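Local coordinates for Mgp-operon protein 3 (Mycoplasma pneumoniae, PDB 6RJ1) that probably serves in host-cell adhesion as a surface-exposed membrane protein of the pathogen, with a sugar-binding role suggested for its extracellular region, at residues K52-F66 against I447-Y460. Sequence-based numbering, arbitrary orientation.
Sequences KLVALVRSALVRVKF and ITQLYHTSTAQLAY
Arg-58 lays its guanidinium flat on the ring of His-452, with centres 4.4 Å apart. The two planes are only 17° from parallel. This flat guanidinium-imidazole stack lies near the end of helix 447-454, which a short link joins to strand 457-460, an outermost strand of a mixed beta-sheet within this chain. Strand 52-59 belongs to the same sheet and runs roughly antiparallel to both. It meets them through side chains, without backbone pairing. CD of Arg-58 adds a CH-pi contact over the imidazole face. The arginine side chain is extended from CG to NE, which carries NH1 past the ring to His-452 O at 2.8 Å. That bond is bent, 136° at the hydrogen, and O lies 27° out of the guanidinium plane. One arginine thus grips both the ring and the carbonyl of His-452. His-452 ND1 is hydrogen-bonded to Gly-367 O.

Further back along strand 52-59, CD2 of Leu-458 packs on CB of Leu-56 and also meets CG1 of Val-54. Lys-52 and Tyr-460 cross at about a right angle. NZ of Lys-52 forms a salt bridge with OE1 of Glu-483, and Tyr-460 OH is hydrogen-bonded to OE2.

At the end of the type I turn 59-62, CG2 of Val-62 meets CE2 of Tyr-451, whose OH is held by Leu-134 O. Beyond it, CG1 of Val-64 packs on CG1 of Ile-447. The backbone N of Val-64 donates to the side-chain OG1 of Thr-448 over 2.8 Å.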
ATOM      1  N   LYS A  52     -21.365 -19.668  10.201  1.00 83.40           N
ATOM      2  CA  LYS A  52     -21.325 -18.320   9.630  1.00 82.48           C
ATOM      3  C   LYS A  52     -20.429 -18.158   8.394  1.00 84.92           C
ATOM      4  O   LYS A  52     -19.364 -18.772   8.296  1.00 84.76           O
ATOM      5  CB  LYS A  52     -20.917 -17.311  10.722  1.00 84.43           C
ATOM      6  CG  LYS A  52     -21.139 -15.828  10.389  1.00 86.15           C
ATOM      7  CD  LYS A  52     -21.804 -15.074  11.534  1.00 87.92           C
ATOM      8  CE  LYS A  52     -20.882 -14.797  12.699  1.00 88.12           C
ATOM      9  NZ  LYS A  52     -21.651 -14.500  13.938  1.00 90.03           N
ATOM     10  N   LEU A  53     -20.881 -17.299   7.466  1.00 79.34           N
ATOM     11  CA  LEU A  53     -20.172 -16.915   6.254  1.00 78.49           C
ATOM     12  C   LEU A  53     -20.371 -15.418   6.042  1.00 80.06           C
ATOM     13  O   LEU A  53     -21.502 -14.943   5.938  1.00 79.98           O
ATOM     14  CB  LEU A  53     -20.626 -17.731   5.032  1.00 78.66           C
ATOM     15  CG  LEU A  53     -19.955 -17.400   3.697  1.00 83.47           C
ATOM     16  CD1 LEU A  53     -18.535 -17.963   3.627  1.00 83.88           C
ATOM     17  CD2 LEU A  53     -20.777 -17.930   2.555  1.00 86.47           C
ATOM     18  N   VAL A  54     -19.260 -14.681   6.026  1.00 74.01           N
ATOM     19  CA  VAL A  54     -19.216 -13.233   5.853  1.00 72.65           C
ATOM     20  C   VAL A  54     -18.684 -12.924   4.449  1.00 74.36           C
ATOM     21  O   VAL A  54     -17.678 -13.503   4.046  1.00 74.12           O
ATOM     22  CB  VAL A  54     -18.356 -12.577   6.971  1.00 76.19           C
ATOM     23  CG1 VAL A  54     -18.316 -11.062   6.827  1.00 75.47           C
ATOM     24  CG2 VAL A  54     -18.861 -12.973   8.357  1.00 76.25           C
ATOM     25  N   ALA A  55     -19.365 -12.036   3.703  1.00 69.12           N
ATOM     26  CA  ALA A  55     -18.954 -11.646   2.347  1.00 68.06           C
ATOM     27  C   ALA A  55     -18.848 -10.121   2.204  1.00 71.18           C
ATOM     28  O   ALA A  55     -19.451  -9.390   2.985  1.00 71.11           O
ATOM     29  CB  ALA A  55     -19.923 -12.217   1.316  1.00 68.45           C
ATOM     30  N   LEU A  56     -18.058  -9.650   1.227  1.00 66.41           N
ATOM     31  CA  LEU A  56     -17.849  -8.238   0.919  1.00 65.36           C
ATOM     32  C   LEU A  56     -18.173  -8.016  -0.557  1.00 69.57           C
ATOM     33  O   LEU A  56     -17.589  -8.663  -1.434  1.00 70.08           O
ATOM     34  CB  LEU A  56     -16.395  -7.826   1.224  1.00 65.09           C
ATOM     35  CG  LEU A  56     -16.002  -6.360   0.990  1.00 68.98           C
ATOM     36  CD1 LEU A  56     -16.868  -5.410   1.808  1.00 68.80           C
ATOM     37  CD2 LEU A  56     -14.541  -6.140   1.305  1.00 69.49           C
ATOM     38  N   VAL A  57     -19.113  -7.117  -0.824  1.00 65.08           N
ATOM     39  CA  VAL A  57     -19.554  -6.821  -2.190  1.00 64.39           C
ATOM     40  C   VAL A  57     -19.519  -5.319  -2.498  1.00 67.75           C
ATOM     41  O   VAL A  57     -19.841  -4.502  -1.631  1.00 67.29           O
ATOM     42  CB  VAL A  57     -20.953  -7.439  -2.524  1.00 67.38           C
ATOM     43  CG1 VAL A  57     -20.901  -8.964  -2.606  1.00 66.69           C
ATOM     44  CG2 VAL A  57     -22.027  -6.972  -1.545  1.00 66.84           C
ATOM     45  N   ARG A  58     -19.186  -4.974  -3.745  1.00 63.55           N
ATOM     46  CA  ARG A  58     -19.143  -3.595  -4.221  1.00 63.41           C
ATOM     47  C   ARG A  58     -19.730  -3.488  -5.624  1.00 68.21           C
ATOM     48  O   ARG A  58     -19.768  -4.478  -6.338  1.00 67.78           O
ATOM     49  CB  ARG A  58     -17.705  -3.027  -4.153  1.00 62.75           C
ATOM     50  CG  ARG A  58     -16.735  -3.612  -5.156  1.00 63.20           C
ATOM     51  CD  ARG A  58     -15.316  -3.171  -4.886  1.00 62.50           C
ATOM     52  NE  ARG A  58     -14.374  -3.884  -5.755  1.00 60.00           N
ATOM     53  CZ  ARG A  58     -13.058  -3.741  -5.712  1.00 71.80           C
ATOM     54  NH1 ARG A  58     -12.501  -2.908  -4.841  1.00 62.12           N
ATOM     55  NH2 ARG A  58     -12.286  -4.427  -6.541  1.00 62.36           N
ATOM     56  N   SER A  59     -20.181  -2.295  -6.021  1.00 66.78           N
ATOM     57  CA  SER A  59     -20.760  -2.073  -7.344  1.00 67.38           C
ATOM     58  C   SER A  59     -19.995  -0.999  -8.091  1.00 73.47           C
ATOM     59  O   SER A  59     -19.622   0.013  -7.493  1.00 73.01           O
ATOM     60  CB  SER A  59     -22.234  -1.695  -7.229  1.00 71.14           C
ATOM     61  OG  SER A  59     -22.721  -1.044  -8.389  1.00 81.59           O
ATOM     62  N   ALA A  60     -19.791  -1.206  -9.412  1.00 71.45           N
ATOM     63  CA  ALA A  60     -19.110  -0.257 -10.303  1.00 70.75           C
ATOM     64  C   ALA A  60     -20.012   0.962 -10.595  1.00 74.14           C
ATOM     65  O   ALA A  60     -19.611   1.892 -11.303  1.00 74.34           O
ATOM     66  CB  ALA A  60     -18.722  -0.952 -11.597  1.00 71.35           C
ATOM     67  N   LEU A  61     -21.232   0.949 -10.050  1.00 69.46           N
ATOM     68  CA  LEU A  61     -22.181   2.033 -10.223  1.00 69.03           C
ATOM     69  C   LEU A  61     -22.151   3.012  -9.061  1.00 73.27           C
ATOM     70  O   LEU A  61     -22.888   3.997  -9.094  1.00 74.25           O
ATOM     71  CB  LEU A  61     -23.604   1.500 -10.458  1.00 69.01           C
ATOM     72  CG  LEU A  61     -23.882   0.883 -11.826  1.00 73.42           C
ATOM     73  CD1 LEU A  61     -25.193   0.145 -11.811  1.00 73.53           C
ATOM     74  CD2 LEU A  61     -23.882   1.926 -12.930  1.00 75.97           C
ATOM     75  N   VAL A  62     -21.303   2.760  -8.039  1.00 68.66           N
ATOM     76  CA  VAL A  62     -21.171   3.645  -6.882  1.00 67.84           C
ATOM     77  C   VAL A  62     -20.587   4.999  -7.332  1.00 71.67           C
ATOM     78  O   VAL A  62     -19.653   5.021  -8.130  1.00 72.00           O
ATOM     79  CB  VAL A  62     -20.393   2.988  -5.702  1.00 71.36           C
ATOM     80  CG1 VAL A  62     -18.891   2.870  -5.977  1.00 70.93           C
ATOM     81  CG2 VAL A  62     -20.653   3.721  -4.392  1.00 71.07           C
ATOM     82  N   ARG A  63     -21.190   6.114  -6.886  1.00 66.89           N
ATOM     83  CA  ARG A  63     -20.718   7.455  -7.218  1.00 65.85           C
ATOM     84  C   ARG A  63     -20.600   8.301  -5.956  1.00 68.54           C
ATOM     85  O   ARG A  63     -21.539   8.352  -5.166  1.00 67.36           O
ATOM     86  CB  ARG A  63     -21.593   8.128  -8.301  1.00 63.27           C
ATOM     87  CG  ARG A  63     -21.443   7.518  -9.703  1.00 62.72           C
ATOM     88  CD  ARG A  63     -20.021   7.574 -10.254  1.00 63.42           C
ATOM     89  NE  ARG A  63     -19.921   7.019 -11.606  1.00 69.84           N
ATOM     90  CZ  ARG A  63     -19.804   5.722 -11.890  1.00 82.89           C
ATOM     91  NH1 ARG A  63     -19.779   4.819 -10.916  1.00 66.13           N
ATOM     92  NH2 ARG A  63     -19.716   5.318 -13.153  1.00 67.78           N
ATOM     93  N   VAL A  64     -19.419   8.908  -5.738  1.00 64.18           N
ATOM     94  CA  VAL A  64     -19.170   9.720  -4.545  1.00 63.48           C
ATOM     95  C   VAL A  64     -18.896  11.180  -4.926  1.00 69.76           C
ATOM     96  O   VAL A  64     -18.259  11.445  -5.946  1.00 69.78           O
ATOM     97  CB  VAL A  64     -18.073   9.106  -3.617  1.00 65.71           C
ATOM     98  CG1 VAL A  64     -17.877   9.927  -2.348  1.00 65.12           C
ATOM     99  CG2 VAL A  64     -18.399   7.659  -3.251  1.00 65.05           C
ATOM    100  N   LYS A  65     -19.425  12.122  -4.120  1.00 67.50           N
ATOM    101  CA  LYS A  65     -19.191  13.549  -4.298  1.00 67.48           C
ATOM    102  C   LYS A  65     -18.629  14.180  -3.018  1.00 71.92           C
ATOM    103  O   LYS A  65     -18.961  13.759  -1.906  1.00 70.95           O
ATOM    104  CB  LYS A  65     -20.434  14.297  -4.836  1.00 70.10           C
ATOM    105  CG  LYS A  65     -21.588  14.507  -3.849  1.00 88.11           C
ATOM    106  CD  LYS A  65     -22.667  15.440  -4.389  1.00 96.47           C
ATOM    107  CE  LYS A  65     -23.861  15.604  -3.463  1.00109.52           C
ATOM    108  NZ  LYS A  65     -24.638  14.339  -3.289  1.00114.89           N
ATOM    109  N   PHE A  66     -17.756  15.164  -3.196  1.00 69.45           N
ATOM    110  CA  PHE A  66     -17.176  15.946  -2.112  1.00 69.31           C
ATOM    111  C   PHE A  66     -17.637  17.394  -2.296  1.00 77.13           C
ATOM    112  O   PHE A  66     -17.456  17.972  -3.371  1.00 75.33           O
ATOM    113  CB  PHE A  66     -15.639  15.821  -2.085  1.00 69.67           C
ATOM    114  CG  PHE A  66     -14.923  16.768  -1.146  1.00 69.41           C
ATOM    115  CD1 PHE A  66     -15.057  16.644   0.230  1.00 70.71           C
ATOM    116  CD2 PHE A  66     -14.091  17.764  -1.640  1.00 70.48           C
ATOM    117  CE1 PHE A  66     -14.385  17.511   1.096  1.00 71.01           C
ATOM    118  CE2 PHE A  66     -13.418  18.632  -0.772  1.00 72.48           C
ATOM    119  CZ  PHE A  66     -13.573  18.500   0.589  1.00 70.04           C
ATOM    120  N   ILE A 447     -12.425  10.610  -5.488  1.00 61.95           N
ATOM    121  CA  ILE A 447     -13.148  10.247  -4.265  1.00 61.97           C
ATOM    122  C   ILE A 447     -14.006   8.975  -4.455  1.00 66.53           C
ATOM    123  O   ILE A 447     -14.080   8.152  -3.534  1.00 67.98           O
ATOM    124  CB  ILE A 447     -13.939  11.452  -3.671  1.00 64.54           C
ATOM    125  CG1 ILE A 447     -14.365  11.186  -2.209  1.00 64.74           C
ATOM    126  CG2 ILE A 447     -15.118  11.904  -4.542  1.00 64.17           C
ATOM    127  CD1 ILE A 447     -13.231  11.084  -1.198  1.00 69.36           C
ATOM    128  N   THR A 448     -14.606   8.795  -5.649  1.00 61.04           N
ATOM    129  CA  THR A 448     -15.400   7.610  -5.993  1.00 59.24           C
ATOM    130  C   THR A 448     -14.457   6.398  -6.089  1.00 62.09           C
ATOM    131  O   THR A 448     -14.757   5.336  -5.533  1.00 62.09           O
ATOM    132  CB  THR A 448     -16.143   7.868  -7.312  1.00 60.08           C
ATOM    133  OG1 THR A 448     -16.985   9.006  -7.156  1.00 57.76           O
ATOM    134  CG2 THR A 448     -16.949   6.667  -7.782  1.00 54.56           C
ATOM    135  N   GLN A 449     -13.308   6.575  -6.787  1.00 57.72           N
ATOM    136  CA  GLN A 449     -12.292   5.538  -6.981  1.00 57.33           C
ATOM    137  C   GLN A 449     -11.708   5.115  -5.663  1.00 60.60           C
ATOM    138  O   GLN A 449     -11.461   3.929  -5.478  1.00 60.89           O
ATOM    139  CB  GLN A 449     -11.169   5.987  -7.928  1.00 58.35           C
ATOM    140  CG  GLN A 449     -11.619   6.482  -9.301  1.00 66.77           C
ATOM    141  CD  GLN A 449     -12.149   5.429 -10.242  1.00 72.23           C
ATOM    142  OE1 GLN A 449     -12.393   4.267  -9.883  1.00 63.12           O
ATOM    143  NE2 GLN A 449     -12.333   5.829 -11.487  1.00 57.15           N
ATOM    144  N   LEU A 450     -11.515   6.072  -4.739  1.00 56.38           N
ATOM    145  CA  LEU A 450     -11.005   5.787  -3.403  1.00 55.93           C
ATOM    146  C   LEU A 450     -12.048   5.001  -2.603  1.00 62.56           C
ATOM    147  O   LEU A 450     -11.667   4.082  -1.878  1.00 63.15           O
ATOM    148  CB  LEU A 450     -10.568   7.058  -2.655  1.00 55.13           C
ATOM    149  CG  LEU A 450      -9.340   7.798  -3.185  1.00 58.40           C
ATOM    150  CD1 LEU A 450      -9.256   9.189  -2.599  1.00 58.13           C
ATOM    151  CD2 LEU A 450      -8.066   7.027  -2.935  1.00 59.30           C
ATOM    152  N   TYR A 451     -13.354   5.305  -2.770  1.00 59.36           N
ATOM    153  CA  TYR A 451     -14.383   4.538  -2.071  1.00 59.46           C
ATOM    154  C   TYR A 451     -14.439   3.091  -2.573  1.00 65.12           C
ATOM    155  O   TYR A 451     -14.368   2.162  -1.763  1.00 65.44           O
ATOM    156  CB  TYR A 451     -15.773   5.209  -2.106  1.00 60.41           C
ATOM    157  CG  TYR A 451     -16.829   4.367  -1.413  1.00 62.61           C
ATOM    158  CD1 TYR A 451     -16.947   4.364  -0.023  1.00 64.10           C
ATOM    159  CD2 TYR A 451     -17.644   3.498  -2.137  1.00 63.51           C
ATOM    160  CE1 TYR A 451     -17.867   3.542   0.623  1.00 64.25           C
ATOM    161  CE2 TYR A 451     -18.561   2.666  -1.500  1.00 63.86           C
ATOM    162  CZ  TYR A 451     -18.673   2.697  -0.123  1.00 70.69           C
ATOM    163  OH  TYR A 451     -19.588   1.888   0.493  1.00 73.08           O
ATOM    164  N   HIS A 452     -14.559   2.910  -3.906  1.00 61.95           N
ATOM    165  CA  HIS A 452     -14.630   1.600  -4.565  1.00 61.31           C
ATOM    166  C   HIS A 452     -13.420   0.715  -4.263  1.00 64.69           C
ATOM    167  O   HIS A 452     -13.601  -0.465  -3.979  1.00 64.73           O
ATOM    168  CB  HIS A 452     -14.824   1.768  -6.074  1.00 61.82           C
ATOM    169  CG  HIS A 452     -15.230   0.510  -6.769  1.00 64.78           C
ATOM    170  ND1 HIS A 452     -14.312  -0.259  -7.447  1.00 66.48           N
ATOM    171  CD2 HIS A 452     -16.446  -0.074  -6.865  1.00 66.27           C
ATOM    172  CE1 HIS A 452     -14.992  -1.278  -7.945  1.00 65.80           C
ATOM    173  NE2 HIS A 452     -16.282  -1.208  -7.618  1.00 66.04           N
ATOM    174  N   THR A 453     -12.199   1.280  -4.289  1.00 60.88           N
ATOM    175  CA  THR A 453     -10.981   0.523  -3.974  1.00 59.70           C
ATOM    176  C   THR A 453     -10.828   0.252  -2.458  1.00 63.18           C
ATOM    177  O   THR A 453     -10.238  -0.757  -2.097  1.00 63.32           O
ATOM    178  CB  THR A 453      -9.720   1.170  -4.586  1.00 63.79           C
ATOM    179  OG1 THR A 453      -9.611   2.532  -4.173  1.00 62.64           O
ATOM    180  CG2 THR A 453      -9.673   1.069  -6.106  1.00 60.30           C
ATOM    181  N   SER A 454     -11.348   1.137  -1.579  1.00 60.49           N
ATOM    182  CA  SER A 454     -11.236   0.968  -0.120  1.00 60.56           C
ATOM    183  C   SER A 454     -12.054  -0.213   0.447  1.00 65.74           C
ATOM    184  O   SER A 454     -11.767  -0.687   1.552  1.00 65.13           O
ATOM    185  CB  SER A 454     -11.572   2.257   0.619  1.00 62.55           C
ATOM    186  OG  SER A 454     -12.936   2.616   0.474  1.00 68.17           O
ATOM    187  N   THR A 455     -13.063  -0.680  -0.303  1.00 62.56           N
ATOM    188  CA  THR A 455     -13.914  -1.796   0.113  1.00 62.40           C
ATOM    189  C   THR A 455     -13.390  -3.044  -0.594  1.00 67.28           C
ATOM    190  O   THR A 455     -14.038  -3.572  -1.508  1.00 66.97           O
ATOM    191  CB  THR A 455     -15.389  -1.455  -0.150  1.00 68.70           C
ATOM    192  OG1 THR A 455     -15.612  -1.319  -1.555  1.00 70.28           O
ATOM    193  CG2 THR A 455     -15.832  -0.186   0.560  1.00 63.18           C
ATOM    194  N   ALA A 456     -12.179  -3.494  -0.179  1.00 64.30           N
ATOM    195  CA  ALA A 456     -11.464  -4.594  -0.823  1.00 64.20           C
ATOM    196  C   ALA A 456     -11.223  -5.855   0.029  1.00 68.87           C
ATOM    197  O   ALA A 456     -11.302  -6.963  -0.511  1.00 67.42           O
ATOM    198  CB  ALA A 456     -10.131  -4.081  -1.366  1.00 64.65           C
ATOM    199  N   GLN A 457     -10.870  -5.700   1.318  1.00 66.55           N
ATOM    200  CA  GLN A 457     -10.536  -6.850   2.172  1.00 66.67           C
ATOM    201  C   GLN A 457     -11.248  -6.802   3.514  1.00 70.86           C
ATOM    202  O   GLN A 457     -11.327  -5.730   4.111  1.00 70.72           O
ATOM    203  CB  GLN A 457      -9.012  -6.904   2.416  1.00 68.14           C
ATOM    204  CG  GLN A 457      -8.144  -6.855   1.168  1.00 71.53           C
ATOM    205  CD  GLN A 457      -6.688  -6.920   1.523  1.00 82.52           C
ATOM    206  OE1 GLN A 457      -6.168  -7.987   1.863  1.00 80.74           O
ATOM    207  NE2 GLN A 457      -6.000  -5.781   1.448  1.00 66.38           N
ATOM    208  N   LEU A 458     -11.711  -7.960   4.021  1.00 68.07           N
ATOM    209  CA  LEU A 458     -12.392  -8.000   5.316  1.00 67.88           C
ATOM    210  C   LEU A 458     -11.816  -9.026   6.308  1.00 72.56           C
ATOM    211  O   LEU A 458     -11.011  -9.887   5.949  1.00 72.56           O
ATOM    212  CB  LEU A 458     -13.937  -8.159   5.197  1.00 67.93           C
ATOM    213  CG  LEU A 458     -14.568  -9.409   4.542  1.00 72.40           C
ATOM    214  CD1 LEU A 458     -14.547 -10.587   5.455  1.00 72.62           C
ATOM    215  CD2 LEU A 458     -16.024  -9.186   4.331  1.00 75.09           C
ATOM    216  N   ALA A 459     -12.265  -8.905   7.572  1.00 69.59           N
ATOM    217  CA  ALA A 459     -11.928  -9.748   8.713  1.00 69.04           C
ATOM    218  C   ALA A 459     -13.048  -9.648   9.735  1.00 74.21           C
ATOM    219  O   ALA A 459     -13.611  -8.565   9.937  1.00 73.50           O
ATOM    220  CB  ALA A 459     -10.619  -9.292   9.339  1.00 69.52           C
ATOM    221  N   TYR A 460     -13.386 -10.785  10.369  1.00 72.19           N
ATOM    222  CA  TYR A 460     -14.417 -10.850  11.400  1.00 72.54           C
ATOM    223  C   TYR A 460     -13.762 -11.195  12.731  1.00 78.43           C
ATOM    224  O   TYR A 460     -13.000 -12.158  12.813  1.00 78.25           O
ATOM    225  CB  TYR A 460     -15.521 -11.863  11.028  1.00 73.82           C
ATOM    226  CG  TYR A 460     -16.590 -12.025  12.089  1.00 76.76           C
ATOM    227  CD1 TYR A 460     -16.396 -12.869  13.178  1.00 79.42           C
ATOM    228  CD2 TYR A 460     -17.795 -11.335  12.003  1.00 77.79           C
ATOM    229  CE1 TYR A 460     -17.371 -13.015  14.164  1.00 80.86           C
ATOM    230  CE2 TYR A 460     -18.781 -11.475  12.983  1.00 78.81           C
ATOM    231  CZ  TYR A 460     -18.564 -12.323  14.059  1.00 87.63           C
ATOM    232  OH  TYR A 460     -19.521 -12.485  15.032  1.00 90.99           O
TER